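Local structure of NikO protein (Streptomyces tendae, 4FQD) at residues A[172-178]-A[208-214]; A[143-148]-A[194-199]; A[44-48]-A[114-118]. The protein is an enolpyruvyl transferase essential in nikkomycin biosynthesis and probably transfers the enolpyruvyl group of phosphoenolpyruvate to a uridine nucleotide, as MurA does with UDP-N-acetylglucosamine. The protein carries 4 engineered substitutions. One frame throughout, in Å; residues are numbered along the deposited sequence. Where two conformers were deposited one is given.

Contact 1 of 3, residues A[172-178]-A[208-214]; sequences PCTIDML and GTTTLQH
Gly208 brings its CA to 3.7 Å from Pro172 CG, a place where a beta carbon would run into the proline ring; its backbone, with phi 135°, is also one that glycine tolerates best. Thr209 contributes its carbonyl O, which accepts a hydrogen bond from a water that also bonds to the hydroxyls of Thr174 and Thr211. Thr210 lays its methyl CG2 3.3 Å from Cys173 O, the same oxygen that Thr211 N uses as its acceptor. Thr211 and Thr174 lie side by side and point the same way; in both, OG1 stands anti to the carbonyl carbon (chi1 -58° in Thr174), which turns the two hydroxyls toward the shared water. Beta-branched threonine fits such an extended strand while offering a polar group to the wetter face. Thr211 O takes Ile175 N at 3.0 Å. On the other face, Leu212 sends CD2 to 3.6 Å from Met177 CE, and both side chains pack on helix 192-204. Gln213 uses both backbone groups on the same neighbour: its N donates to Ile175 O and its O accepts from Met177 N at 2.7 Å. His214, just past the strand, ties down its end: ND1 donates to Asp176 OD1 at 2.8 Å, nearly straight at 168°, on the syn side but somewhat out of the carboxylate plane, with the oxygen near the imidazole plane. Leu178 N reaches the same oxygen from the opposite face, making an Asx turn, so OD1 is gripped twice. Leu178 CD1 sits over the ring face, 3.8 Å from the His214 ring centroid, in a CH-pi contact. The parallel strands 174-176 and 209-213, joined through helix 192-204, form a beta-alpha-beta crossover, a building element of the inverse alpha/beta barrel of EPSP synthase-family enzymes.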
ATOM      1  N   PRO A 172     -20.858  15.663  28.047  1.00 21.73           N
ATOM      2  CA  PRO A 172     -20.596  14.461  27.249  1.00 20.36           C
ATOM      3  C   PRO A 172     -20.947  14.688  25.783  1.00 20.51           C
ATOM      4  O   PRO A 172     -21.646  15.648  25.455  1.00 19.16           O
ATOM      5  CB  PRO A 172     -21.535  13.421  27.868  1.00 15.99           C
ATOM      6  CG  PRO A 172     -22.632  14.223  28.475  1.00 17.82           C
ATOM      7  CD  PRO A 172     -21.965  15.460  28.997  1.00 17.58           C
ATOM      8  N   CYS A 173     -20.438  13.821  24.913  0.57 17.95           N
ATOM      9  CA  CYS A 173     -20.635  13.970  23.475  0.57 18.92           C
ATOM     10  C   CYS A 173     -20.519  12.625  22.749  0.57 17.07           C
ATOM     11  O   CYS A 173     -19.983  11.659  23.294  0.57 15.53           O
ATOM     12  CB  CYS A 173     -19.625  14.975  22.908  0.57 18.51           C
ATOM     13  SG  CYS A 173     -19.878  15.408  21.173  0.57 18.47           S
ATOM     14  N   THR A 174     -21.035  12.565  21.525  1.00 15.12           N
ATOM     15  CA  THR A 174     -20.923  11.371  20.699  1.00 17.01           C
ATOM     16  C   THR A 174     -20.053  11.687  19.490  1.00 17.98           C
ATOM     17  O   THR A 174     -20.461  12.439  18.606  1.00 21.41           O
ATOM     18  CB  THR A 174     -22.303  10.899  20.217  1.00 13.58           C
ATOM     19  OG1 THR A 174     -23.141  10.645  21.351  1.00 15.52           O
ATOM     20  CG2 THR A 174     -22.178   9.631  19.381  1.00 13.02           C
ATOM     21  N   ILE A 175     -18.852  11.119  19.454  1.00 18.44           N
ATOM     22  CA  ILE A 175     -17.890  11.450  18.408  1.00 20.11           C
ATOM     23  C   ILE A 175     -17.485  10.244  17.570  1.00 16.89           C
ATOM     24  O   ILE A 175     -17.208   9.169  18.103  1.00 14.33           O
ATOM     25  CB  ILE A 175     -16.601  12.051  18.998  1.00 16.21           C
ATOM     26  CG1 ILE A 175     -16.922  13.068  20.096  1.00 17.72           C
ATOM     27  CG2 ILE A 175     -15.754  12.680  17.902  1.00 15.40           C
ATOM     28  CD1 ILE A 175     -15.687  13.639  20.766  1.00 18.66           C
ATOM     29  N   ASP A 176     -17.450  10.433  16.256  1.00 16.90           N
ATOM     30  CA  ASP A 176     -16.865   9.450  15.358  1.00 16.12           C
ATOM     31  C   ASP A 176     -15.407   9.834  15.144  1.00 16.48           C
ATOM     32  O   ASP A 176     -15.115  10.896  14.598  1.00 17.59           O
ATOM     33  CB  ASP A 176     -17.610   9.433  14.023  1.00 17.87           C
ATOM     34  CG  ASP A 176     -17.316   8.187  13.206  1.00 25.05           C
ATOM     35  OD1 ASP A 176     -16.253   7.565  13.414  1.00 21.57           O
ATOM     36  OD2 ASP A 176     -18.153   7.830  12.350  1.00 24.48           O
ATOM     37  N   MET A 177     -14.493   8.970  15.578  1.00 16.07           N
ATOM     38  CA  MET A 177     -13.064   9.275  15.522  1.00 13.92           C
ATOM     39  C   MET A 177     -12.514   9.368  14.103  1.00 16.45           C
ATOM     40  O   MET A 177     -11.390   9.825  13.899  1.00 18.28           O
ATOM     41  CB  MET A 177     -12.262   8.258  16.337  1.00 12.97           C
ATOM     42  CG  MET A 177     -12.498   8.373  17.826  1.00 17.17           C
ATOM     43  SD  MET A 177     -12.065  10.025  18.398  1.00 33.15           S
ATOM     44  CE  MET A 177     -13.428  10.370  19.488  1.00  8.83           C
ATOM     45  N   LEU A 178     -13.306   8.941  13.124  1.00 12.18           N
ATOM     46  CA  LEU A 178     -12.906   9.053  11.726  1.00 14.56           C
ATOM     47  C   LEU A 178     -12.900  10.512  11.277  1.00 17.18           C
ATOM     48  O   LEU A 178     -12.381  10.846  10.212  1.00 15.11           O
ATOM     49  CB  LEU A 178     -13.821   8.218  10.830  1.00 12.02           C
ATOM     50  CG  LEU A 178     -13.798   6.711  11.089  1.00 16.63           C
ATOM     51  CD1 LEU A 178     -14.613   5.967  10.044  1.00 15.90           C
ATOM     52  CD2 LEU A 178     -12.368   6.198  11.128  1.00 12.22           C
ATOM     53  N   GLY A 208     -21.487  12.341  32.532  1.00 13.40           N
ATOM     54  CA  GLY A 208     -22.370  11.959  31.446  1.00 15.53           C
ATOM     55  C   GLY A 208     -21.811  10.841  30.589  1.00 18.33           C
ATOM     56  O   GLY A 208     -20.667  10.422  30.765  1.00 15.84           O
ATOM     57  N   THR A 209     -22.624  10.361  29.654  1.00 18.73           N
ATOM     58  CA  THR A 209     -22.229   9.257  28.789  1.00 17.47           C
ATOM     59  C   THR A 209     -21.592   9.746  27.491  1.00 17.18           C
ATOM     60  O   THR A 209     -22.237  10.415  26.685  1.00 18.39           O
ATOM     61  CB  THR A 209     -23.428   8.352  28.453  1.00 15.92           C
ATOM     62  OG1 THR A 209     -23.901   7.721  29.650  1.00 25.66           O
ATOM     63  CG2 THR A 209     -23.023   7.283  27.452  1.00 14.38           C
ATOM     64  N   THR A 210     -20.323   9.404  27.301  1.00 11.79           N
ATOM     65  CA  THR A 210     -19.607   9.749  26.082  1.00 11.87           C
ATOM     66  C   THR A 210     -19.403   8.499  25.231  1.00 12.65           C
ATOM     67  O   THR A 210     -18.957   7.466  25.729  1.00 13.62           O
ATOM     68  CB  THR A 210     -18.242  10.397  26.394  1.00 14.20           C
ATOM     69  OG1 THR A 210     -18.448  11.648  27.065  1.00 13.48           O
ATOM     70  CG2 THR A 210     -17.453  10.640  25.119  1.00 10.72           C
ATOM     71  N   THR A 211     -19.740   8.596  23.950  1.00 11.25           N
ATOM     72  CA  THR A 211     -19.625   7.460  23.045  1.00 13.75           C
ATOM     73  C   THR A 211     -18.656   7.751  21.905  1.00 13.81           C
ATOM     74  O   THR A 211     -18.860   8.682  21.127  1.00 12.09           O
ATOM     75  CB  THR A 211     -20.994   7.068  22.461  1.00 14.98           C
ATOM     76  OG1 THR A 211     -21.921   6.836  23.529  1.00 17.76           O
ATOM     77  CG2 THR A 211     -20.872   5.808  21.616  1.00 13.29           C
ATOM     78  N   LEU A 212     -17.602   6.947  21.812  1.00 11.61           N
ATOM     79  CA  LEU A 212     -16.588   7.132  20.781  1.00 13.97           C
ATOM     80  C   LEU A 212     -16.708   6.070  19.695  1.00 15.09           C
ATOM     81  O   LEU A 212     -16.925   4.893  19.982  1.00 15.87           O
ATOM     82  CB  LEU A 212     -15.187   7.107  21.394  1.00 10.32           C
ATOM     83  CG  LEU A 212     -14.973   8.033  22.593  1.00 13.04           C
ATOM     84  CD1 LEU A 212     -13.514   8.031  23.026  1.00 12.10           C
ATOM     85  CD2 LEU A 212     -15.448   9.444  22.282  1.00 11.52           C
ATOM     86  N   GLN A 213     -16.560   6.492  18.444  1.00 20.33           N
ATOM     87  CA  GLN A 213     -16.738   5.593  17.312  1.00 19.91           C
ATOM     88  C   GLN A 213     -15.452   5.414  16.514  1.00 14.14           C
ATOM     89  O   GLN A 213     -14.741   6.381  16.253  1.00 14.79           O
ATOM     90  CB  GLN A 213     -17.839   6.119  16.397  1.00 19.60           C
ATOM     91  CG  GLN A 213     -18.664   5.028  15.782  1.00 24.91           C
ATOM     92  CD  GLN A 213     -19.494   4.294  16.813  1.00 39.20           C
ATOM     93  OE1 GLN A 213     -19.670   3.080  16.731  1.00 35.42           O
ATOM     94  NE2 GLN A 213     -20.025   5.033  17.784  1.00 28.82           N
ATOM     95  N   HIS A 214     -15.177   4.172  16.119  1.00 12.77           N
ATOM     96  CA  HIS A 214     -13.966   3.824  15.370  1.00 17.08           C
ATOM     97  C   HIS A 214     -12.689   4.322  16.045  1.00 15.94           C
ATOM     98  O   HIS A 214     -11.985   5.169  15.495  1.00 15.39           O
ATOM     99  CB  HIS A 214     -14.038   4.364  13.940  1.00 15.49           C
ATOM    100  CG  HIS A 214     -15.277   3.965  13.200  1.00 18.32           C
ATOM    101  ND1 HIS A 214     -16.313   4.839  12.957  1.00 18.12           N
ATOM    102  CD2 HIS A 214     -15.643   2.782  12.650  1.00 19.21           C
ATOM    103  CE1 HIS A 214     -17.265   4.215  12.288  1.00 22.29           C
ATOM    104  NE2 HIS A 214     -16.886   2.965  12.090  1.00 28.66           N
TER
HETATM  105  O   HOH W   1     -23.229   9.348  23.932  1.00 20.93           O

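Contact 2 of 3, residues A[143-148]-A[194-199]; sequences HLLDVM and GAVKTA. With SO4 (sulfate ion), chain C.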
ATOM      1  N   HIS A 143      -6.106  19.493  16.397  1.00 26.86           N
ATOM      2  CA  HIS A 143      -7.099  18.426  16.535  1.00 26.84           C
ATOM      3  C   HIS A 143      -7.442  18.135  17.996  1.00 19.79           C
ATOM      4  O   HIS A 143      -8.565  17.741  18.312  1.00 18.92           O
ATOM      5  CB  HIS A 143      -6.621  17.147  15.844  1.00 20.78           C
ATOM      6  CG  HIS A 143      -5.346  16.592  16.401  1.00 25.39           C
ATOM      7  ND1 HIS A 143      -4.152  17.282  16.356  1.00 28.58           N
ATOM      8  CD2 HIS A 143      -5.072  15.409  16.997  1.00 25.11           C
ATOM      9  CE1 HIS A 143      -3.202  16.551  16.908  1.00 27.21           C
ATOM     10  NE2 HIS A 143      -3.733  15.407  17.303  1.00 24.23           N
ATOM     11  N   LEU A 144      -6.465  18.319  18.877  1.00 21.19           N
ATOM     12  CA  LEU A 144      -6.674  18.155  20.312  1.00 23.06           C
ATOM     13  C   LEU A 144      -7.673  19.182  20.832  1.00 23.67           C
ATOM     14  O   LEU A 144      -8.542  18.865  21.647  1.00 17.98           O
ATOM     15  CB  LEU A 144      -5.349  18.296  21.062  1.00 22.72           C
ATOM     16  CG  LEU A 144      -4.667  17.011  21.531  1.00 33.64           C
ATOM     17  CD1 LEU A 144      -4.532  16.016  20.399  1.00 25.16           C
ATOM     18  CD2 LEU A 144      -3.305  17.320  22.126  1.00 33.56           C
ATOM     19  N   LEU A 145      -7.542  20.414  20.354  1.00 23.50           N
ATOM     20  CA  LEU A 145      -8.416  21.500  20.779  1.00 26.19           C
ATOM     21  C   LEU A 145      -9.836  21.305  20.260  1.00 23.89           C
ATOM     22  O   LEU A 145     -10.802  21.700  20.913  1.00 26.22           O
ATOM     23  CB  LEU A 145      -7.861  22.847  20.312  1.00 25.46           C
ATOM     24  CG  LEU A 145      -6.456  23.196  20.807  1.00 27.69           C
ATOM     25  CD1 LEU A 145      -6.000  24.530  20.237  1.00 34.29           C
ATOM     26  CD2 LEU A 145      -6.411  23.215  22.328  1.00 26.70           C
ATOM     27  N   ASP A 146      -9.958  20.694  19.087  1.00 20.70           N
ATOM     28  CA  ASP A 146     -11.268  20.434  18.499  1.00 20.12           C
ATOM     29  C   ASP A 146     -12.014  19.358  19.283  1.00 18.67           C
ATOM     30  O   ASP A 146     -13.232  19.427  19.445  1.00 19.31           O
ATOM     31  CB  ASP A 146     -11.133  20.020  17.033  1.00 20.98           C
ATOM     32  CG  ASP A 146     -12.477  19.879  16.343  1.00 22.35           C
ATOM     33  OD1 ASP A 146     -13.088  18.793  16.442  1.00 17.02           O
ATOM     34  OD2 ASP A 146     -12.922  20.854  15.702  1.00 29.31           O
ATOM     35  N   VAL A 147     -11.276  18.363  19.766  1.00 15.36           N
ATOM     36  CA  VAL A 147     -11.864  17.296  20.567  1.00 18.81           C
ATOM     37  C   VAL A 147     -12.383  17.837  21.893  1.00 16.67           C
ATOM     38  O   VAL A 147     -13.543  17.623  22.248  1.00 19.02           O
ATOM     39  CB  VAL A 147     -10.852  16.170  20.843  1.00 18.65           C
ATOM     40  CG1 VAL A 147     -11.408  15.199  21.873  1.00 11.19           C
ATOM     41  CG2 VAL A 147     -10.501  15.446  19.553  1.00 13.27           C
ATOM     42  N   MET A 148     -11.520  18.543  22.618  1.00 17.95           N
ATOM     43  CA  MET A 148     -11.900  19.154  23.889  1.00 22.68           C
ATOM     44  C   MET A 148     -13.007  20.187  23.701  1.00 21.17           C
ATOM     45  O   MET A 148     -13.814  20.414  24.602  1.00 18.10           O
ATOM     46  CB  MET A 148     -10.686  19.792  24.570  1.00 14.63           C
ATOM     47  CG  MET A 148      -9.748  18.789  25.223  1.00 19.54           C
ATOM     48  SD  MET A 148      -8.312  19.551  26.003  1.00 23.99           S
ATOM     49  CE  MET A 148      -7.387  20.083  24.566  1.00 26.13           C
ATOM     50  N   GLY A 194      -4.055  10.779  18.629  1.00 17.31           N
ATOM     51  CA  GLY A 194      -4.100  11.837  19.623  1.00 12.68           C
ATOM     52  C   GLY A 194      -5.514  12.240  19.997  1.00 13.89           C
ATOM     53  O   GLY A 194      -5.798  12.528  21.160  1.00 10.89           O
ATOM     54  N   ALA A 195      -6.402  12.259  19.008  1.00 14.35           N
ATOM     55  CA  ALA A 195      -7.793  12.632  19.236  1.00 13.26           C
ATOM     56  C   ALA A 195      -8.511  11.603  20.104  1.00 16.30           C
ATOM     57  O   ALA A 195      -9.350  11.956  20.931  1.00 11.51           O
ATOM     58  CB  ALA A 195      -8.519  12.807  17.912  1.00 12.24           C
ATOM     59  N   VAL A 196      -8.175  10.332  19.906  1.00 12.84           N
ATOM     60  CA  VAL A 196      -8.784   9.250  20.672  1.00 12.21           C
ATOM     61  C   VAL A 196      -8.353   9.312  22.133  1.00 12.08           C
ATOM     62  O   VAL A 196      -9.176   9.166  23.038  1.00 12.50           O
ATOM     63  CB  VAL A 196      -8.419   7.871  20.087  1.00 11.90           C
ATOM     64  CG1 VAL A 196      -8.972   6.756  20.963  1.00  9.61           C
ATOM     65  CG2 VAL A 196      -8.938   7.747  18.663  1.00 13.67           C
ATOM     66  N   LYS A 197      -7.061   9.531  22.353  1.00 10.69           N
ATOM     67  CA  LYS A 197      -6.517   9.647  23.701  1.00 14.73           C
ATOM     68  C   LYS A 197      -7.173  10.795  24.456  1.00 15.33           C
ATOM     69  O   LYS A 197      -7.576  10.643  25.609  1.00 14.47           O
ATOM     70  CB  LYS A 197      -5.004   9.858  23.648  1.00 11.97           C
ATOM     71  CG  LYS A 197      -4.243   8.720  22.992  1.00 15.48           C
ATOM     72  CD  LYS A 197      -2.775   9.068  22.819  1.00 14.29           C
ATOM     73  CE  LYS A 197      -2.035   7.968  22.077  1.00 15.54           C
ATOM     74  NZ  LYS A 197      -0.579   8.256  21.966  1.00 18.51           N
ATOM     75  N   THR A 198      -7.282  11.941  23.792  1.00 12.80           N
ATOM     76  CA  THR A 198      -7.880  13.126  24.393  1.00 10.40           C
ATOM     77  C   THR A 198      -9.354  12.904  24.718  1.00 17.71           C
ATOM     78  O   THR A 198      -9.805  13.203  25.823  1.00 14.65           O
ATOM     79  CB  THR A 198      -7.746  14.349  23.469  1.00 13.35           C
ATOM     80  OG1 THR A 198      -6.360  14.605  23.210  1.00 13.79           O
ATOM     81  CG2 THR A 198      -8.371  15.576  24.114  1.00 16.63           C
ATOM     82  N   ALA A 199     -10.097  12.373  23.749  1.00 12.97           N
ATOM     83  CA  ALA A 199     -11.526  12.128  23.918  1.00 10.14           C
ATOM     84  C   ALA A 199     -11.809  11.160  25.062  1.00 15.40           C
ATOM     85  O   ALA A 199     -12.766  11.343  25.815  1.00 16.55           O
ATOM     86  CB  ALA A 199     -12.130  11.610  22.626  1.00 12.58           C
TER
HETATM   87  S   SO4 C 501       0.478  10.583  19.121  1.00 44.01           S
HETATM   88  O1  SO4 C 501      -0.792  10.239  19.753  1.00 26.60           O
HETATM   89  O2  SO4 C 501       1.428  11.017  20.142  1.00 29.46           O
HETATM   90  O3  SO4 C 501       1.005   9.410  18.430  1.00 59.60           O
HETATM   91  O4  SO4 C 501       0.267  11.661  18.158  1.00 27.28           O
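Gly194 O, faced across the interface by Leu144 CD1, is gripped by two donors from Thr198: the backbone N, as the ordinary helical bond, and the hydroxyl OG1 at 3.0 Å. They arrive from opposite faces of the carbonyl plane. With OG1 beside its own backbone N (chi1 -59°), the threonine can reach back one turn, which hides a polar group in a buried helix face. The Leu144 side chain crosses that of Thr198 at about a right angle, its CG 3.4 Å from Thr198 OG1. The threonine methyl serves the apolar side, CG2 lying 3.7 Å from Met148 CG. Val147 spreads its two branches over neighbouring turns of helix 192-204: CG2 rests 3.7 Å from Ala195 CB, and CG1 sits equally close to Ala199 CB. Alanines suit these places because their small methyls let the helix axes approach to 9.0 Å, at a crossing angle of -34°. Gly194 is needed small too, since a beta carbon would collide with His143 NE2, whose ring turns its edge toward Gly194 CA. On another side of the same helix, Lys197 NZ donates to sulfate O1 at 3.0 Å and forms a salt bridge with Asp220; Ser193 OG also binds the anion. No hydrogen bond crosses between the helices: Thr198 satisfies its hydroxyl within its own helix, so cohesion here rests on close apolar fit.

Contact 3 of 3, residues A[44-48]-A[114-118]; sequences AATAS and ALVSR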
ATOM      1  N   ALA A  44      -3.333   9.240  34.984  1.00 12.85           N
ATOM      2  CA  ALA A  44      -3.030   9.404  36.401  1.00 15.29           C
ATOM      3  C   ALA A  44      -3.183  10.858  36.837  1.00 13.34           C
ATOM      4  O   ALA A  44      -3.526  11.141  37.984  1.00 14.24           O
ATOM      5  CB  ALA A  44      -1.625   8.908  36.700  1.00 10.67           C
ATOM      6  N   ALA A  45      -2.931  11.776  35.909  1.00 12.12           N
ATOM      7  CA  ALA A  45      -3.000  13.204  36.197  1.00 10.79           C
ATOM      8  C   ALA A  45      -4.427  13.661  36.484  1.00 19.14           C
ATOM      9  O   ALA A  45      -4.641  14.718  37.080  1.00 17.96           O
ATOM     10  CB  ALA A  45      -2.410  14.003  35.047  1.00 10.62           C
ATOM     11  N   THR A  46      -5.399  12.863  36.056  1.00 13.70           N
ATOM     12  CA  THR A  46      -6.803  13.193  36.256  1.00 18.64           C
ATOM     13  C   THR A  46      -7.323  12.626  37.571  1.00 16.31           C
ATOM     14  O   THR A  46      -8.390  13.015  38.047  1.00 13.07           O
ATOM     15  CB  THR A  46      -7.675  12.628  35.119  1.00 12.56           C
ATOM     16  OG1 THR A  46      -7.780  11.206  35.257  1.00 10.14           O
ATOM     17  CG2 THR A  46      -7.075  12.962  33.763  1.00  8.62           C
ATOM     18  N   ALA A  47      -6.561  11.709  38.159  1.00 14.43           N
ATOM     19  CA  ALA A  47      -7.030  10.954  39.316  1.00 18.90           C
ATOM     20  C   ALA A  47      -6.566  11.525  40.654  1.00 18.20           C
ATOM     21  O   ALA A  47      -5.761  12.454  40.706  1.00 19.77           O
ATOM     22  CB  ALA A  47      -6.612   9.495  39.194  1.00 16.97           C
ATOM     23  N   SER A  48      -7.091  10.951  41.732  1.00 21.39           N
ATOM     24  CA  SER A  48      -6.705  11.329  43.085  1.00 24.46           C
ATOM     25  C   SER A  48      -6.123  10.117  43.798  1.00 21.25           C
ATOM     26  O   SER A  48      -6.252   9.976  45.014  1.00 27.25           O
ATOM     27  CB  SER A  48      -7.915  11.849  43.862  1.00 18.06           C
ATOM     28  OG  SER A  48      -8.588  12.868  43.144  1.00 26.15           O
ATOM     29  N   ALA A 114      -6.647  16.811  32.166  1.00 18.35           N
ATOM     30  CA  ALA A 114      -6.532  16.846  33.620  1.00 21.78           C
ATOM     31  C   ALA A 114      -6.545  18.280  34.138  1.00 19.56           C
ATOM     32  O   ALA A 114      -7.196  18.582  35.137  1.00 18.19           O
ATOM     33  CB  ALA A 114      -5.268  16.133  34.068  1.00 17.26           C
ATOM     34  N   LEU A 115      -5.821  19.157  33.450  1.00 18.05           N
ATOM     35  CA  LEU A 115      -5.712  20.556  33.849  1.00 18.60           C
ATOM     36  C   LEU A 115      -7.044  21.291  33.729  1.00 18.99           C
ATOM     37  O   LEU A 115      -7.468  21.981  34.656  1.00 17.47           O
ATOM     38  CB  LEU A 115      -4.652  21.268  33.006  1.00 18.94           C
ATOM     39  CG  LEU A 115      -3.211  20.765  33.128  1.00 25.90           C
ATOM     40  CD1 LEU A 115      -2.316  21.446  32.104  1.00 20.94           C
ATOM     41  CD2 LEU A 115      -2.684  20.990  34.536  1.00 26.96           C
ATOM     42  N   VAL A 116      -7.701  21.138  32.585  1.00 18.61           N
ATOM     43  CA  VAL A 116      -8.933  21.869  32.310  1.00 21.77           C
ATOM     44  C   VAL A 116     -10.093  21.372  33.173  1.00 20.65           C
ATOM     45  O   VAL A 116     -11.056  22.098  33.412  1.00 24.06           O
ATOM     46  CB  VAL A 116      -9.312  21.802  30.809  1.00 18.60           C
ATOM     47  CG1 VAL A 116     -10.002  20.488  30.482  1.00 19.49           C
ATOM     48  CG2 VAL A 116     -10.199  22.975  30.429  1.00 28.01           C
ATOM     49  N   SER A 117      -9.990  20.137  33.653  1.00 15.74           N
ATOM     50  CA  SER A 117     -11.056  19.538  34.443  1.00 16.06           C
ATOM     51  C   SER A 117     -10.858  19.797  35.930  1.00 20.65           C
ATOM     52  O   SER A 117     -11.809  19.759  36.709  1.00 24.57           O
ATOM     53  CB  SER A 117     -11.131  18.034  34.181  1.00 24.51           C
ATOM     54  OG  SER A 117     -12.096  17.420  35.014  1.00 30.08           O
ATOM     55  N   ARG A 118      -9.615  20.063  36.316  1.00 19.83           N
ATOM     56  CA  ARG A 118      -9.281  20.264  37.719  1.00 23.05           C
ATOM     57  C   ARG A 118      -9.294  21.741  38.099  1.00 26.03           C
ATOM     58  O   ARG A 118      -9.681  22.101  39.211  1.00 32.92           O
ATOM     59  CB  ARG A 118      -7.909  19.664  38.027  1.00 24.47           C
ATOM     60  CG  ARG A 118      -7.745  19.204  39.460  1.00 39.27           C
ATOM     61  CD  ARG A 118      -6.360  18.633  39.708  1.00 35.04           C
ATOM     62  NE  ARG A 118      -6.378  17.642  40.778  1.00 38.00           N
ATOM     63  CZ  ARG A 118      -6.251  16.334  40.585  1.00 28.28           C
ATOM     64  NH1 ARG A 118      -6.283  15.501  41.616  1.00 23.87           N
ATOM     65  NH2 ARG A 118      -6.077  15.858  39.361  1.00 25.44           N
TER
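Ala44 to Ala47 form a type I beta turn, closed by Ala47 N bonding to Ala44 O, in the link from helix 34-44 to strand 50-54 of this EPSP synthase-family fold. The turn lies against the last turn of helix 112-118, and Thr46 and Ala114 bring their CA atoms to 4.5 Å. So near an approach suits alanine: Ala114 CB packs 3.4 Å from Ala45 O and 3.7 Å from Ala45 CB. Thr46 adds its methyl, CG2 being 3.7 Å from Ala114 CB, while its hydroxyl is bonded to Ala43 O. Arg118, one helical turn beyond Ala114, reaches across to the turn. Its chain is extended from CG to NE, CG lying anti to the backbone N (chi1 -152°), and this carries the guanidinium out to the carbonyls there. NH1 donates to Ala47 O at 3.2 Å, with 167° at the hydrogen. The oxygen lies in the guanidinium plane, yet the nitrogen approaches from above the carbonyl plane, 47° out of it. Replacing the arginine by an alanine here would probably leave Ala47 O without this donor and open a gap between helix end and turn. The positive charge is likely to be steadied by the gathered carbonyl oxygens as well. Ala45 O is the nearest of them, 2.9 Å from Arg118 NH2, although the angle is too poor for a hydrogen bond.

In the fold
Contacts 1 and 2 share helix 192-204: it connects the two strands of contact 1 along the chain, and its segment 194-199 packs against helix 142-149 in contact 2. Their centres are 11 Å apart and they touch directly, Met177 CE lying 3.6 Å from Ala199 CB and Met177 CG 3.7 Å from Val196 CG2, so the helix is sandwiched between sheet and neighbouring helix. Contact 3 stands apart, its centre about 20 Å from that of contact 1 and 15 Å from that of contact 2; its nearest atoms come within about 5 Å of contact 2 without touching. The sulfate, which probably came with the crystallisation solution, is held beside contact 2, near the start of helix 192-204.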